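Local coordinates for protein neutral ceramidase (Pseudomonas aeruginosa, PDB 2ZWS) that hydrolyses the N-acyl linkage of ceramides to release sphingosine and a free fatty acid, and also runs the reverse synthesis, as a secreted zinc-dependent amidohydrolase, at residues A[198-203]-A[435-440]; A[417-422]-A[449-454]. One frame throughout, in Å; residues are numbered along the deposited sequence.

Contact 1 of 2, residues A[198-203]-A[435-440]; sequences ISWFPV and HVVFNG
With its CG anti to the carbonyl carbon (chi1 -72°) and the ring turned across that bond, Trp200 presents its indole to Val437, whose CG1 stands anti to the backbone N (chi1 175°) and reaches across to it. The pair illustrates how two beta-sheets are joined face to face in the N-terminal ceramidase region: Trp200 ends strand 194-200 of the large mixed sheet, while strand 435-439 is an outermost strand of a four-stranded sheet. Their main chains stay well separated, the nearest alpha carbons, CA of Trp200 and CA of Asn439, being 7.5 Å apart, and the interface is made by side chains that both strands turn inward.

Val437 CG1 forms a CH-pi contact with the pyrrole part of the indole, 3.5 Å from the centroid of the five-membered ring and nearly above it. The same methyl lies 3.6 Å from both Trp200 CG and Trp200 CD2. On the opposite face Ile198 CG2 rests near the rim, so the indole is sandwiched between an aliphatic group of its own strand and one of the other. Leu405, on the neighbouring strand 403-407, touches both Trp200 and Val437 and extends this apolar layer.

Asn439 approaches differently, coming to the ring edge instead of a face. The amide, whose modelled orientation is doubtful, is turned almost perpendicular to the ring, at 87°. Its CG, which a turn of the amide would leave in place, lies in the indole plane, with Asn439 CG 3.6 Å from Trp200 NE1.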
loop_
_atom_site.group_PDB
_atom_site.type_symbol
_atom_site.label_atom_id
_atom_site.label_comp_id
_atom_site.label_asym_id
_atom_site.label_seq_id
_atom_site.Cartn_x
_atom_site.Cartn_y
_atom_site.Cartn_z
ATOM N N ILE A 198 -11.858 -1.839 -8.963
ATOM C CA ILE A 198 -10.471 -1.389 -8.800
ATOM C C ILE A 198 -10.325 -0.070 -9.567
ATOM O O ILE A 198 -10.626 -0.010 -10.766
ATOM C CB ILE A 198 -9.441 -2.413 -9.361
ATOM C CG1 ILE A 198 -9.648 -3.827 -8.764
ATOM C CG2 ILE A 198 -8.002 -1.879 -9.163
ATOM C CD1 ILE A 198 -8.996 -4.920 -9.615
ATOM N N SER A 199 -9.888 0.966 -8.856
ATOM C CA SER A 199 -9.567 2.281 -9.456
ATOM C C SER A 199 -8.042 2.451 -9.535
ATOM O O SER A 199 -7.334 2.182 -8.552
ATOM C CB SER A 199 -10.145 3.416 -8.592
ATOM O OG SER A 199 -9.453 4.643 -8.786
ATOM N N TRP A 200 -7.529 2.874 -10.696
ATOM C CA TRP A 200 -6.092 3.182 -10.826
ATOM C C TRP A 200 -5.949 4.665 -11.101
ATOM O O TRP A 200 -6.521 5.194 -12.068
ATOM C CB TRP A 200 -5.447 2.442 -12.002
ATOM C CG TRP A 200 -5.260 0.972 -11.796
ATOM C CD1 TRP A 200 -4.171 0.360 -11.252
ATOM C CD2 TRP A 200 -6.162 -0.082 -12.188
ATOM N NE1 TRP A 200 -4.337 -1.008 -11.253
ATOM C CE2 TRP A 200 -5.544 -1.313 -11.828
ATOM C CE3 TRP A 200 -7.427 -0.111 -12.820
ATOM C CZ2 TRP A 200 -6.136 -2.558 -12.068
ATOM C CZ3 TRP A 200 -8.032 -1.374 -13.049
ATOM C CH2 TRP A 200 -7.375 -2.581 -12.667
ATOM N N PHE A 201 -5.192 5.338 -10.252
ATOM C CA PHE A 201 -4.971 6.781 -10.398
ATOM C C PHE A 201 -3.699 7.143 -9.623
ATOM O O PHE A 201 -3.553 6.707 -8.481
ATOM C CB PHE A 201 -6.159 7.590 -9.855
ATOM C CG PHE A 201 -5.912 9.065 -9.837
ATOM C CD1 PHE A 201 -5.646 9.713 -8.638
ATOM C CD2 PHE A 201 -5.982 9.825 -11.015
ATOM C CE1 PHE A 201 -5.390 11.086 -8.600
ATOM C CE2 PHE A 201 -5.713 11.218 -10.996
ATOM C CZ PHE A 201 -5.434 11.850 -9.784
ATOM N N PRO A 202 -2.770 7.907 -10.230
ATOM C CA PRO A 202 -1.510 8.161 -9.504
ATOM C C PRO A 202 -1.540 9.391 -8.615
ATOM O O PRO A 202 -1.775 10.507 -9.092
ATOM C CB PRO A 202 -0.485 8.355 -10.636
ATOM C CG PRO A 202 -1.332 8.982 -11.779
ATOM C CD PRO A 202 -2.777 8.499 -11.589
ATOM N N VAL A 203 -1.259 9.189 -7.331
ATOM C CA VAL A 203 -1.062 10.289 -6.384
ATOM C C VAL A 203 -0.438 9.700 -5.124
ATOM O O VAL A 203 -0.950 8.702 -4.622
ATOM C CB VAL A 203 -2.393 11.063 -6.067
ATOM C CG1 VAL A 203 -3.488 10.143 -5.421
ATOM C CG2 VAL A 203 -2.097 12.315 -5.213
ATOM N N HIS A 435 -6.538 -1.046 -24.089
ATOM C CA HIS A 435 -6.224 -0.223 -22.924
ATOM C C HIS A 435 -5.084 -0.869 -22.164
ATOM O O HIS A 435 -5.091 -2.083 -21.939
ATOM C CB HIS A 435 -7.437 -0.082 -22.002
ATOM C CG HIS A 435 -8.644 0.489 -22.679
ATOM N ND1 HIS A 435 -8.745 1.820 -23.026
ATOM C CD2 HIS A 435 -9.790 -0.093 -23.087
ATOM C CE1 HIS A 435 -9.911 2.035 -23.612
ATOM N NE2 HIS A 435 -10.563 0.887 -23.664
ATOM N N VAL A 436 -4.086 -0.068 -21.819
ATOM C CA VAL A 436 -2.948 -0.559 -21.036
ATOM C C VAL A 436 -2.910 0.216 -19.732
ATOM O O VAL A 436 -2.880 1.433 -19.742
ATOM C CB VAL A 436 -1.631 -0.373 -21.810
ATOM C CG1 VAL A 436 -0.433 -0.795 -20.968
ATOM C CG2 VAL A 436 -1.675 -1.160 -23.124
ATOM N N VAL A 437 -3.006 -0.501 -18.619
ATOM C CA VAL A 437 -2.974 0.131 -17.302
ATOM C C VAL A 437 -1.613 -0.166 -16.658
ATOM O O VAL A 437 -1.207 -1.326 -16.584
ATOM C CB VAL A 437 -4.082 -0.411 -16.390
ATOM C CG1 VAL A 437 -3.937 0.187 -14.998
ATOM C CG2 VAL A 437 -5.441 -0.051 -16.959
ATOM N N PHE A 438 -0.920 0.880 -16.219
ATOM C CA PHE A 438 0.396 0.714 -15.636
ATOM C C PHE A 438 0.271 0.766 -14.118
ATOM O O PHE A 438 -0.050 1.807 -13.590
ATOM C CB PHE A 438 1.300 1.842 -16.139
ATOM C CG PHE A 438 2.719 1.718 -15.695
ATOM C CD1 PHE A 438 3.670 1.116 -16.502
ATOM C CD2 PHE A 438 3.109 2.198 -14.442
ATOM C CE1 PHE A 438 5.004 0.991 -16.077
ATOM C CE2 PHE A 438 4.441 2.092 -14.016
ATOM C CZ PHE A 438 5.386 1.475 -14.834
ATOM N N ASN A 439 0.476 -0.352 -13.431
ATOM C CA ASN A 439 0.399 -0.370 -11.970
ATOM C C ASN A 439 1.800 -0.443 -11.376
ATOM O O ASN A 439 2.404 -1.505 -11.377
ATOM C CB ASN A 439 -0.465 -1.578 -11.539
ATOM C CG ASN A 439 -0.948 -1.495 -10.087
ATOM O OD1 ASN A 439 -0.266 -0.946 -9.187
ATOM N ND2 ASN A 439 -2.115 -2.055 -9.850
ATOM N N GLY A 440 2.334 0.694 -10.916
ATOM C CA GLY A 440 3.613 0.761 -10.178
ATOM C C GLY A 440 3.438 0.155 -8.789
ATOM O O GLY A 440 2.321 -0.242 -8.409
#

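Contact 2 of 2, residues A[417-422]-A[449-454]; sequences GVRIRR and VTTREE
Helix 414-428 runs past the start of helix 452-457, and the backbones come nearest at Arg419 and Thr451, with 8.7 Å between their CA atoms. Across that gap Arg419 sends a chain extended from CG to NE, placing its guanidinium over Thr451 and against Glu453. Thr451 CG2 sits over the centre of one face of the guanidinium, 3.6 Å above its plane, while the carboxylate of Glu453 arrives at the edge.

The salt bridge is end-on but not the paired two-oxygen kind. Both NH1 and NH2 converge on a single oxygen: Arg419 NH1 to Glu453 OE1 is 2.9 Å, and Arg419 NH2 to Glu453 OE1 is 3.2 Å. The bend of Glu453 at chi2 (90°) helps set its carboxylate steeply against the guanidinium, with 75° between the planes. OE1 thus receives NH2 on its syn lone pair but NH1 from above the carboxylate plane; OE2 adds a weak bond from NH1.

Thr451 also serves as the N-cap of helix 452-457 in a capping box. Its OG1 accepts from Glu454 N at 3.1 Å, and Thr451 N donates in return to Glu454 OE1 at 2.9 Å. Asn168 hydrogen-bonds to both Thr451 OG1 and Glu454 OE2, tying a loop to this cap.

Asp170 makes a second salt bridge to Arg419, at NE, so the guanidinium has two carboxylate partners. Their combined charge would probably stabilise its cationic form, and with bonds at NE, NH1 and NH2 its rotation is largely fixed above the threonine methyl.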
loop_
_atom_site.group_PDB
_atom_site.type_symbol
_atom_site.label_atom_id
_atom_site.label_comp_id
_atom_site.label_asym_id
_atom_site.label_seq_id
_atom_site.Cartn_x
_atom_site.Cartn_y
_atom_site.Cartn_z
ATOM N N GLY A 417 6.219 6.252 -16.892
ATOM C CA GLY A 417 5.120 5.293 -17.035
ATOM C C GLY A 417 4.380 5.449 -18.352
ATOM O O GLY A 417 4.073 4.456 -19.046
ATOM N N VAL A 418 4.095 6.703 -18.712
ATOM C CA VAL A 418 3.397 6.978 -19.974
ATOM C C VAL A 418 4.170 6.437 -21.187
ATOM O O VAL A 418 3.581 5.856 -22.087
ATOM C CB VAL A 418 3.062 8.486 -20.156
ATOM C CG1 VAL A 418 2.544 8.753 -21.574
ATOM C CG2 VAL A 418 2.027 8.904 -19.130
ATOM N N ARG A 419 5.483 6.631 -21.212
ATOM C CA ARG A 419 6.273 6.112 -22.344
ATOM C C ARG A 419 6.160 4.575 -22.462
ATOM O O ARG A 419 6.071 4.017 -23.567
ATOM C CB ARG A 419 7.734 6.528 -22.226
ATOM C CG ARG A 419 7.966 7.967 -22.694
ATOM C CD ARG A 419 9.439 8.252 -22.634
ATOM N NE ARG A 419 9.710 9.681 -22.641
ATOM C CZ ARG A 419 10.923 10.181 -22.456
ATOM N NH1 ARG A 419 11.110 11.506 -22.465
ATOM N NH2 ARG A 419 11.947 9.354 -22.271
ATOM N N ILE A 420 6.145 3.899 -21.319
ATOM C CA ILE A 420 6.033 2.438 -21.330
ATOM C C ILE A 420 4.637 2.018 -21.787
ATOM O O ILE A 420 4.495 1.151 -22.635
ATOM C CB ILE A 420 6.388 1.836 -19.969
ATOM C CG1 ILE A 420 7.866 2.131 -19.660
ATOM C CG2 ILE A 420 6.134 0.331 -19.980
ATOM C CD1 ILE A 420 8.328 1.720 -18.267
ATOM N N ARG A 421 3.615 2.688 -21.265
ATOM C CA ARG A 421 2.243 2.449 -21.677
ATOM C C ARG A 421 2.083 2.567 -23.196
ATOM O O ARG A 421 1.508 1.683 -23.837
ATOM C CB ARG A 421 1.345 3.461 -20.989
ATOM C CG ARG A 421 0.082 2.878 -20.431
ATOM C CD ARG A 421 -0.837 4.013 -20.063
ATOM N NE ARG A 421 -0.264 4.881 -19.042
ATOM C CZ ARG A 421 -0.746 6.086 -18.713
ATOM N NH1 ARG A 421 -1.799 6.612 -19.344
ATOM N NH2 ARG A 421 -0.166 6.770 -17.729
ATOM N N ARG A 422 2.599 3.657 -23.762
ATOM C CA ARG A 422 2.545 3.910 -25.213
ATOM C C ARG A 422 3.222 2.798 -25.996
ATOM O O ARG A 422 2.717 2.341 -27.023
ATOM C CB ARG A 422 3.234 5.227 -25.560
ATOM C CG ARG A 422 2.451 6.463 -25.191
ATOM C CD ARG A 422 3.283 7.719 -25.381
ATOM N NE ARG A 422 2.471 8.879 -25.055
ATOM C CZ ARG A 422 2.937 10.094 -24.805
ATOM N NH1 ARG A 422 4.242 10.340 -24.817
ATOM N NH2 ARG A 422 2.077 11.060 -24.521
ATOM N N VAL A 449 11.805 5.597 -10.794
ATOM C CA VAL A 449 12.171 5.559 -12.205
ATOM C C VAL A 449 11.750 6.848 -12.896
ATOM O O VAL A 449 10.591 7.214 -12.962
ATOM C CB VAL A 449 11.571 4.348 -12.942
ATOM C CG1 VAL A 449 12.025 4.328 -14.390
ATOM C CG2 VAL A 449 11.932 3.025 -12.223
ATOM N N THR A 450 12.762 7.480 -13.450
ATOM C CA THR A 450 12.673 8.762 -14.075
ATOM C C THR A 450 13.102 8.558 -15.557
ATOM O O THR A 450 13.840 7.615 -15.881
ATOM C CB THR A 450 13.658 9.543 -13.208
ATOM O OG1 THR A 450 13.146 10.660 -12.473
ATOM C CG2 THR A 450 15.048 9.286 -13.415
ATOM N N THR A 451 12.616 9.392 -16.470
ATOM C CA THR A 451 13.061 9.278 -17.860
ATOM C C THR A 451 14.530 9.718 -17.928
ATOM O O THR A 451 15.028 10.350 -17.008
ATOM C CB THR A 451 12.259 10.185 -18.789
ATOM O OG1 THR A 451 12.411 11.530 -18.335
ATOM C CG2 THR A 451 10.759 9.817 -18.794
ATOM N N ARG A 452 15.191 9.440 -19.050
ATOM C CA ARG A 452 16.575 9.918 -19.261
ATOM C C ARG A 452 16.721 11.432 -19.003
ATOM O O ARG A 452 17.667 11.885 -18.324
ATOM C CB ARG A 452 17.057 9.562 -20.685
ATOM C CG ARG A 452 18.467 10.067 -21.036
ATOM C CD ARG A 452 19.513 9.343 -20.231
ATOM N NE ARG A 452 20.875 9.893 -20.285
ATOM C CZ ARG A 452 21.369 10.766 -19.412
ATOM N NH1 ARG A 452 22.627 11.169 -19.522
ATOM N NH2 ARG A 452 20.613 11.244 -18.427
ATOM N N GLU A 453 15.755 12.187 -19.503
ATOM C CA GLU A 453 15.781 13.662 -19.384
ATOM C C GLU A 453 15.557 14.105 -17.938
ATOM O O GLU A 453 16.297 14.935 -17.402
ATOM C CB GLU A 453 14.753 14.296 -20.322
ATOM C CG GLU A 453 14.976 13.959 -21.810
ATOM C CD GLU A 453 14.252 12.699 -22.325
ATOM O OE1 GLU A 453 13.868 11.783 -21.539
ATOM O OE2 GLU A 453 14.064 12.618 -23.570
ATOM N N GLU A 454 14.565 13.510 -17.275
ATOM C CA GLU A 454 14.360 13.790 -15.858
ATOM C C GLU A 454 15.583 13.424 -15.029
ATOM O O GLU A 454 15.952 14.150 -14.101
ATOM C CB GLU A 454 13.160 13.004 -15.322
ATOM C CG GLU A 454 11.824 13.525 -15.797
ATOM C CD GLU A 454 10.729 12.490 -15.732
ATOM O OE1 GLU A 454 10.976 11.376 -15.218
ATOM O OE2 GLU A 454 9.619 12.786 -16.210
#

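Contacts 1 and 2 lie on two sides of one structural unit, since helix 414-428 leads directly into strand 435-439; their centres are 15 Å apart. The strand turns Val437 and Asn439 to the large sheet and Phe438 to the helix, where Phe438 CE1 meets Ile420 CD1 at 4.0 Å and Phe438 CD1 lies 4.2 Å from Gly417 O. Neither contact supplies a ligand to the zinc site formed by His97, His204, Glu411 and Tyr448, but each lies near it. In contact 1 the side chain of Asn439 is about 13 Å from the zinc ion and about 5 Å from that of Asn60, a probable substrate-binding residue; in contact 2 the side chain of Thr451 is about 11 Å from that of Tyr448.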